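Local coordinates for lysine-specific demethylase REF6 (Arabidopsis thaliana, PDB 6A57), which demethylates the H3K27me3 and H3K27me2 marks of histone H3 and binds DNA sequence-specifically through its C-terminal C2H2 zinc fingers, the part present here, at a contact of chain A with DNA. Numbering follows the deposited sequence.

Contact 1: a contact of chain A with DNA. Residues 91, 106, 120, 124. With nucleotides of chain B.
Trp91 lays one face of its indole over the edges of DA8 and DC9 of chain B in the major groove, and here the contact is most closely packed. The indole stands at 61° to the imidazole ring of DA8, edge-to-face, and similarly to the ring of DC9, so it can sense the shape of two successive bases without intercalating. Its six-membered ring takes the deoxyribose C2' of DA8, which lies 3.5 Å from CH2. With CG swung away from the backbone N (chi1 -168°), the indole projects from helix 90-101 into the groove. A broad aromatic surface suits this place because it meets base carbons and sugar at once; an alanine here would probably leave the edges of DA8 and DC9 and the C2' of DA8 without their cover.

Toward the 3' side the contact thins into scattered touches, mostly on the sugar-phosphate backbone. Tyr106, from strand 106-107, uses its phenol as a long rigid arm, OH donating to the phosphate oxygen OP2 of DC9 at 2.6 Å, while one face of its ring rests on CA of Val120. Val120, at the start of helix 120-130, is compact and apolar: CG1 comes within 3.5 Å of N7 on the Hoogsteen edge of DA10, and CG2 lies 3.9 Å from C2' of DC9. Ser124, one helical turn on, is short enough to fit between helix and DNA. Its one hydroxyl hydrogen must be shared or alternate between two acceptors: OG lies 3.1 Å from OP2 of DA10 and 3.0 Å from the carbonyl O of Val120, standing 43° out of that carbonyl's plane.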
loop_
_atom_site.group_PDB
_atom_site.type_symbol
_atom_site.label_atom_id
_atom_site.label_comp_id
_atom_site.label_asym_id
_atom_site.label_seq_id
_atom_site.Cartn_x
_atom_site.Cartn_y
_atom_site.Cartn_z
ATOM N N TRP A 91 1.321 17.889 -5.545
ATOM C CA TRP A 91 1.710 18.418 -4.238
ATOM C C TRP A 91 3.219 18.241 -3.961
ATOM O O TRP A 91 3.875 19.190 -3.520
ATOM C CB TRP A 91 0.833 17.870 -3.094
ATOM C CG TRP A 91 1.061 18.627 -1.826
ATOM C CD1 TRP A 91 1.579 18.142 -0.657
ATOM C CD2 TRP A 91 0.846 20.026 -1.616
ATOM N NE1 TRP A 91 1.679 19.146 0.273
ATOM C CE2 TRP A 91 1.245 20.317 -0.291
ATOM C CE3 TRP A 91 0.359 21.067 -2.419
ATOM C CZ2 TRP A 91 1.162 21.599 0.252
ATOM C CZ3 TRP A 91 0.279 22.346 -1.877
ATOM C CH2 TRP A 91 0.680 22.598 -0.551
ATOM N N TYR A 106 4.286 28.596 5.957
ATOM C CA TYR A 106 3.420 28.285 7.103
ATOM C C TYR A 106 3.880 29.025 8.353
ATOM O O TYR A 106 5.050 28.947 8.720
ATOM C CB TYR A 106 3.388 26.783 7.336
ATOM C CG TYR A 106 2.991 26.051 6.086
ATOM C CD1 TYR A 106 1.658 26.000 5.690
ATOM C CD2 TYR A 106 3.952 25.454 5.267
ATOM C CE1 TYR A 106 1.282 25.346 4.533
ATOM C CE2 TYR A 106 3.591 24.799 4.106
ATOM C CZ TYR A 106 2.257 24.749 3.736
ATOM O OH TYR A 106 1.895 24.110 2.575
ATOM N N VAL A 120 4.146 21.435 4.885
ATOM C CA VAL A 120 2.899 21.408 5.650
ATOM C C VAL A 120 2.879 20.316 6.721
ATOM O O VAL A 120 2.265 20.496 7.772
ATOM C CB VAL A 120 1.653 21.299 4.729
ATOM C CG1 VAL A 120 1.591 19.945 4.028
ATOM C CG2 VAL A 120 0.367 21.571 5.513
ATOM N N SER A 124 1.746 20.716 10.499
ATOM C CA SER A 124 0.677 19.909 11.106
ATOM C C SER A 124 1.138 19.230 12.379
ATOM O O SER A 124 0.370 19.100 13.335
ATOM C CB SER A 124 0.204 18.821 10.144
ATOM O OG SER A 124 -0.299 19.385 8.956
ATOM P P DA B 8 -2.023 25.559 -3.349
ATOM O OP1 DA B 8 -1.972 26.970 -2.887
ATOM O OP2 DA B 8 -0.847 24.993 -4.061
ATOM O "O5'" DA B 8 -2.454 24.687 -2.092
ATOM C "C5'" DA B 8 -3.702 24.967 -1.442
ATOM C "C4'" DA B 8 -3.950 23.993 -0.315
ATOM O "O4'" DA B 8 -4.365 22.723 -0.864
ATOM C "C3'" DA B 8 -2.747 23.703 0.592
ATOM O "O3'" DA B 8 -3.027 24.234 1.897
ATOM C "C2'" DA B 8 -2.582 22.188 0.528
ATOM C "C1'" DA B 8 -3.901 21.689 -0.022
ATOM N N9 DA B 8 -3.814 20.474 -0.828
ATOM C C8 DA B 8 -3.107 20.291 -1.990
ATOM N N7 DA B 8 -3.258 19.100 -2.518
ATOM C C5 DA B 8 -4.131 18.461 -1.651
ATOM C C6 DA B 8 -4.687 17.169 -1.651
ATOM N N6 DA B 8 -4.431 16.254 -2.589
ATOM N N1 DA B 8 -5.520 16.843 -0.639
ATOM C C2 DA B 8 -5.773 17.761 0.304
ATOM N N3 DA B 8 -5.317 19.008 0.408
ATOM C C4 DA B 8 -4.486 19.296 -0.607
ATOM P P DC B 9 -2.044 23.968 3.142
ATOM O OP1 DC B 9 -2.254 25.061 4.120
ATOM O OP2 DC B 9 -0.680 23.723 2.610
ATOM O "O5'" DC B 9 -2.663 22.661 3.810
ATOM C "C5'" DC B 9 -4.070 22.615 4.086
ATOM C "C4'" DC B 9 -4.491 21.257 4.594
ATOM O "O4'" DC B 9 -4.360 20.257 3.556
ATOM C "C3'" DC B 9 -3.708 20.733 5.802
ATOM O "O3'" DC B 9 -4.669 20.357 6.797
ATOM C "C2'" DC B 9 -2.915 19.557 5.247
ATOM C "C1'" DC B 9 -3.794 19.075 4.104
ATOM N N1 DC B 9 -3.120 18.350 3.004
ATOM C C2 DC B 9 -3.541 17.054 2.667
ATOM O O2 DC B 9 -4.433 16.513 3.338
ATOM N N3 DC B 9 -2.958 16.421 1.622
ATOM C C4 DC B 9 -2.009 17.037 0.914
ATOM N N4 DC B 9 -1.458 16.373 -0.104
ATOM C C5 DC B 9 -1.574 18.359 1.226
ATOM C C6 DC B 9 -2.156 18.975 2.264
ATOM P P DA B 10 -4.244 20.167 8.326
ATOM O OP1 DA B 10 -5.439 20.442 9.170
ATOM O OP2 DA B 10 -2.961 20.886 8.570
ATOM O "O5'" DA B 10 -3.960 18.607 8.427
ATOM C "C5'" DA B 10 -4.982 17.648 8.126
ATOM C "C4'" DA B 10 -4.414 16.253 8.236
ATOM O "O4'" DA B 10 -3.631 15.942 7.057
ATOM C "C3'" DA B 10 -3.479 16.035 9.425
ATOM O "O3'" DA B 10 -3.717 14.727 9.934
ATOM C "C2'" DA B 10 -2.095 16.122 8.811
ATOM C "C1'" DA B 10 -2.334 15.507 7.444
ATOM N N9 DA B 10 -1.407 15.889 6.379
ATOM C C8 DA B 10 -0.600 16.995 6.282
ATOM N N7 DA B 10 0.086 17.051 5.166
ATOM C C5 DA B 10 -0.304 15.912 4.478
ATOM C C6 DA B 10 0.065 15.392 3.224
ATOM N N6 DA B 10 0.944 15.978 2.408
ATOM N N1 DA B 10 -0.500 14.226 2.837
ATOM C C2 DA B 10 -1.374 13.630 3.663
ATOM N N3 DA B 10 -1.799 14.021 4.865
ATOM C C4 DA B 10 -1.221 15.185 5.215
#

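Contact 2: a contact of chain A with DNA. Residues 74, 87, 89, 92, 95. With nucleotides of chain C.
Glu95 meets DT6 of chain C first, on the major-groove side of the base. Its carboxylate oxygen OE1 lies 3.7 Å from the thymine methyl C7, and water 1 joins the same OE1 to the base oxygen O4. A long acidic side chain suits this place because it can reach toward the base from helix 90-101 and share a water with the thymine O4; such a water-mediated link may add to base reading, though it is probably less exacting than a direct bond.

The next phosphate, that of DC7, receives several groups on its two non-bridging oxygens. At OP1, Arg74 donates NH2 at 2.9 Å in a salt bridge whose hydrogen bond is nearly straight, 163° at the hydrogen, with the oxygen close to the guanidinium plane. Its chain bends at chi3 (74°), turning the guanidinium so that NH1 can hold water 3, which also reaches OP1. Arginine fits here because its flat cation can present one N-H group directly to the phosphate and another to a bridging water. On OP2 the short hydroxyl of Ser92 donates from the helix at 2.9 Å, and water 2 connects that oxygen to the backbone N of Trp89. Phe87 turns the edge of its ring toward OP2, CD1 being 3.6 Å away, an apolar neighbour that fills space without competing for the oxygen's donors.

At DT8, Trp89 serves two purposes, its indole combining an N-H for the phosphate with a flat hydrocarbon face for the sugar. NE1 donates to the phosphate oxygen OP2 at 2.9 Å, nearly in the ring plane though bent to 144° at the hydrogen, while one indole face covers the sugar C2'. Meanwhile CB packs on the thymine methyl C7 at 3.6 Å.

Mostly by gripping successive phosphates, the site is likely to hold the third C2H2 finger against this strand and to help set its recognition helix in the major groove.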
loop_
_atom_site.group_PDB
_atom_site.type_symbol
_atom_site.label_atom_id
_atom_site.label_comp_id
_atom_site.label_asym_id
_atom_site.label_seq_id
_atom_site.Cartn_x
_atom_site.Cartn_y
_atom_site.Cartn_z
ATOM N N ARG A 74 6.878 9.387 -14.546
ATOM C CA ARG A 74 6.878 10.548 -13.666
ATOM C C ARG A 74 6.749 11.816 -14.534
ATOM O O ARG A 74 7.758 12.450 -14.871
ATOM C CB ARG A 74 8.172 10.563 -12.845
ATOM C CG ARG A 74 8.397 9.296 -12.034
ATOM C CD ARG A 74 9.752 9.283 -11.342
ATOM N NE ARG A 74 9.806 10.175 -10.185
ATOM C CZ ARG A 74 9.240 9.940 -9.001
ATOM N NH1 ARG A 74 8.542 8.826 -8.775
ATOM N NH2 ARG A 74 9.362 10.836 -8.031
ATOM N N PHE A 87 8.253 13.912 -10.539
ATOM C CA PHE A 87 7.153 13.566 -9.642
ATOM C C PHE A 87 6.014 12.919 -10.395
ATOM O O PHE A 87 5.885 13.080 -11.611
ATOM C CB PHE A 87 6.615 14.821 -8.943
ATOM C CG PHE A 87 7.692 15.732 -8.442
ATOM C CD1 PHE A 87 8.201 15.581 -7.163
ATOM C CD2 PHE A 87 8.231 16.712 -9.271
ATOM C CE1 PHE A 87 9.201 16.412 -6.708
ATOM C CE2 PHE A 87 9.247 17.536 -8.824
ATOM C CZ PHE A 87 9.735 17.385 -7.540
ATOM N N TRP A 89 3.011 13.300 -8.554
ATOM C CA TRP A 89 1.957 14.012 -7.829
ATOM C C TRP A 89 2.279 15.500 -7.760
ATOM O O TRP A 89 3.432 15.894 -7.530
ATOM C CB TRP A 89 1.846 13.484 -6.406
ATOM C CG TRP A 89 1.448 12.060 -6.292
ATOM C CD1 TRP A 89 2.227 11.012 -5.865
ATOM C CD2 TRP A 89 0.165 11.514 -6.582
ATOM N NE1 TRP A 89 1.500 9.848 -5.880
ATOM C CE2 TRP A 89 0.233 10.124 -6.320
ATOM C CE3 TRP A 89 -1.037 12.060 -7.043
ATOM C CZ2 TRP A 89 -0.854 9.275 -6.511
ATOM C CZ3 TRP A 89 -2.126 11.209 -7.229
ATOM C CH2 TRP A 89 -2.024 9.830 -6.958
ATOM N N SER A 92 3.772 17.066 -4.257
ATOM C CA SER A 92 5.215 16.840 -4.089
ATOM C C SER A 92 6.033 17.890 -4.812
ATOM O O SER A 92 6.987 18.425 -4.247
ATOM C CB SER A 92 5.648 15.452 -4.584
ATOM O OG SER A 92 5.230 14.411 -3.711
ATOM N N GLU A 95 5.744 21.588 -3.022
ATOM C CA GLU A 95 6.572 21.680 -1.819
ATOM C C GLU A 95 8.061 21.547 -2.140
ATOM O O GLU A 95 8.884 22.206 -1.503
ATOM C CB GLU A 95 6.162 20.635 -0.777
ATOM C CG GLU A 95 4.721 20.761 -0.283
ATOM C CD GLU A 95 4.524 20.263 1.149
ATOM O OE1 GLU A 95 4.694 19.040 1.391
ATOM O OE2 GLU A 95 4.172 21.093 2.025
ATOM P P DT C 6 11.642 17.114 -1.737
ATOM O OP1 DT C 6 12.399 17.217 -3.007
ATOM O OP2 DT C 6 10.654 18.162 -1.381
ATOM O "O5'" DT C 6 10.866 15.729 -1.667
ATOM C "C5'" DT C 6 11.546 14.518 -1.998
ATOM C "C4'" DT C 6 10.607 13.351 -1.824
ATOM O "O4'" DT C 6 10.074 13.376 -0.479
ATOM C "C3'" DT C 6 9.400 13.349 -2.768
ATOM O "O3'" DT C 6 9.254 12.030 -3.320
ATOM C "C2'" DT C 6 8.254 13.777 -1.867
ATOM C "C1'" DT C 6 8.674 13.187 -0.532
ATOM N N1 DT C 6 8.083 13.811 0.676
ATOM C C2 DT C 6 7.424 13.012 1.584
ATOM O O2 DT C 6 7.286 11.809 1.439
ATOM N N3 DT C 6 6.910 13.679 2.666
ATOM C C4 DT C 6 7.004 15.032 2.935
ATOM O O4 DT C 6 6.498 15.488 3.958
ATOM C C5 DT C 6 7.717 15.809 1.948
ATOM C C7 DT C 6 7.865 17.283 2.153
ATOM C C6 DT C 6 8.217 15.167 0.884
ATOM P P DC C 7 8.067 11.671 -4.341
ATOM O OP1 DC C 7 8.574 10.635 -5.272
ATOM O OP2 DC C 7 7.498 12.933 -4.874
ATOM O "O5'" DC C 7 6.983 10.996 -3.392
ATOM C "C5'" DC C 7 7.362 9.879 -2.582
ATOM C "C4'" DC C 7 6.146 9.162 -2.045
ATOM O "O4'" DC C 7 5.664 9.837 -0.863
ATOM C "C3'" DC C 7 4.953 9.065 -2.995
ATOM O "O3'" DC C 7 4.385 7.765 -2.831
ATOM C "C2'" DC C 7 4.033 10.181 -2.531
ATOM C "C1'" DC C 7 4.314 10.254 -1.036
ATOM N N1 DC C 7 4.191 11.576 -0.404
ATOM C C2 DC C 7 3.468 11.699 0.789
ATOM O O2 DC C 7 2.867 10.709 1.232
ATOM N N3 DC C 7 3.423 12.899 1.415
ATOM C C4 DC C 7 4.090 13.940 0.908
ATOM N N4 DC C 7 4.011 15.106 1.553
ATOM C C5 DC C 7 4.849 13.836 -0.294
ATOM C C6 DC C 7 4.891 12.642 -0.897
ATOM P P DT C 8 3.339 7.179 -3.882
ATOM O OP1 DT C 8 3.415 5.702 -3.799
ATOM O OP2 DT C 8 3.536 7.863 -5.193
ATOM O "O5'" DT C 8 1.941 7.567 -3.227
ATOM C "C5'" DT C 8 1.490 6.889 -2.041
ATOM C "C4'" DT C 8 0.264 7.565 -1.474
ATOM O "O4'" DT C 8 0.614 8.868 -0.941
ATOM C "C3'" DT C 8 -0.871 7.819 -2.477
ATOM O "O3'" DT C 8 -2.129 7.516 -1.865
ATOM C "C2'" DT C 8 -0.804 9.318 -2.704
ATOM C "C1'" DT C 8 -0.434 9.746 -1.302
ATOM N N1 DT C 8 0.021 11.132 -1.069
ATOM C C2 DT C 8 -0.350 11.720 0.119
ATOM O O2 DT C 8 -1.037 11.160 0.958
ATOM N N3 DT C 8 0.117 12.997 0.294
ATOM C C4 DT C 8 0.893 13.730 -0.581
ATOM O O4 DT C 8 1.227 14.874 -0.289
ATOM C C5 DT C 8 1.247 13.051 -1.808
ATOM C C7 DT C 8 2.086 13.766 -2.819
ATOM C C6 DT C 8 0.804 11.800 -1.984
HETATM O O HOH W 1 4.840 18.102 4.018
HETATM O O HOH W 2 5.533 12.254 -6.811
HETATM O O HOH W 3 7.392 8.164 -6.195
#

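Contact 1 and contact 2 lie about 14 Å apart between the centres of their C-alpha atoms, on different strands of the DNA. They share no residue, but helix 90-101 takes part in both: Trp91 faces chain B, while the neighbouring Ser92 and, a turn further, Glu95 face chain C. This recognition helix of the third zinc finger therefore spans the major groove and addresses both strands. Contact 1 also draws on the fourth finger through strand 106-107 and helix 120-130, so consecutive fingers meet along chain B. Such joint engagement is likely to fix their relative placement and extend the DNA stretch that REF6 reads.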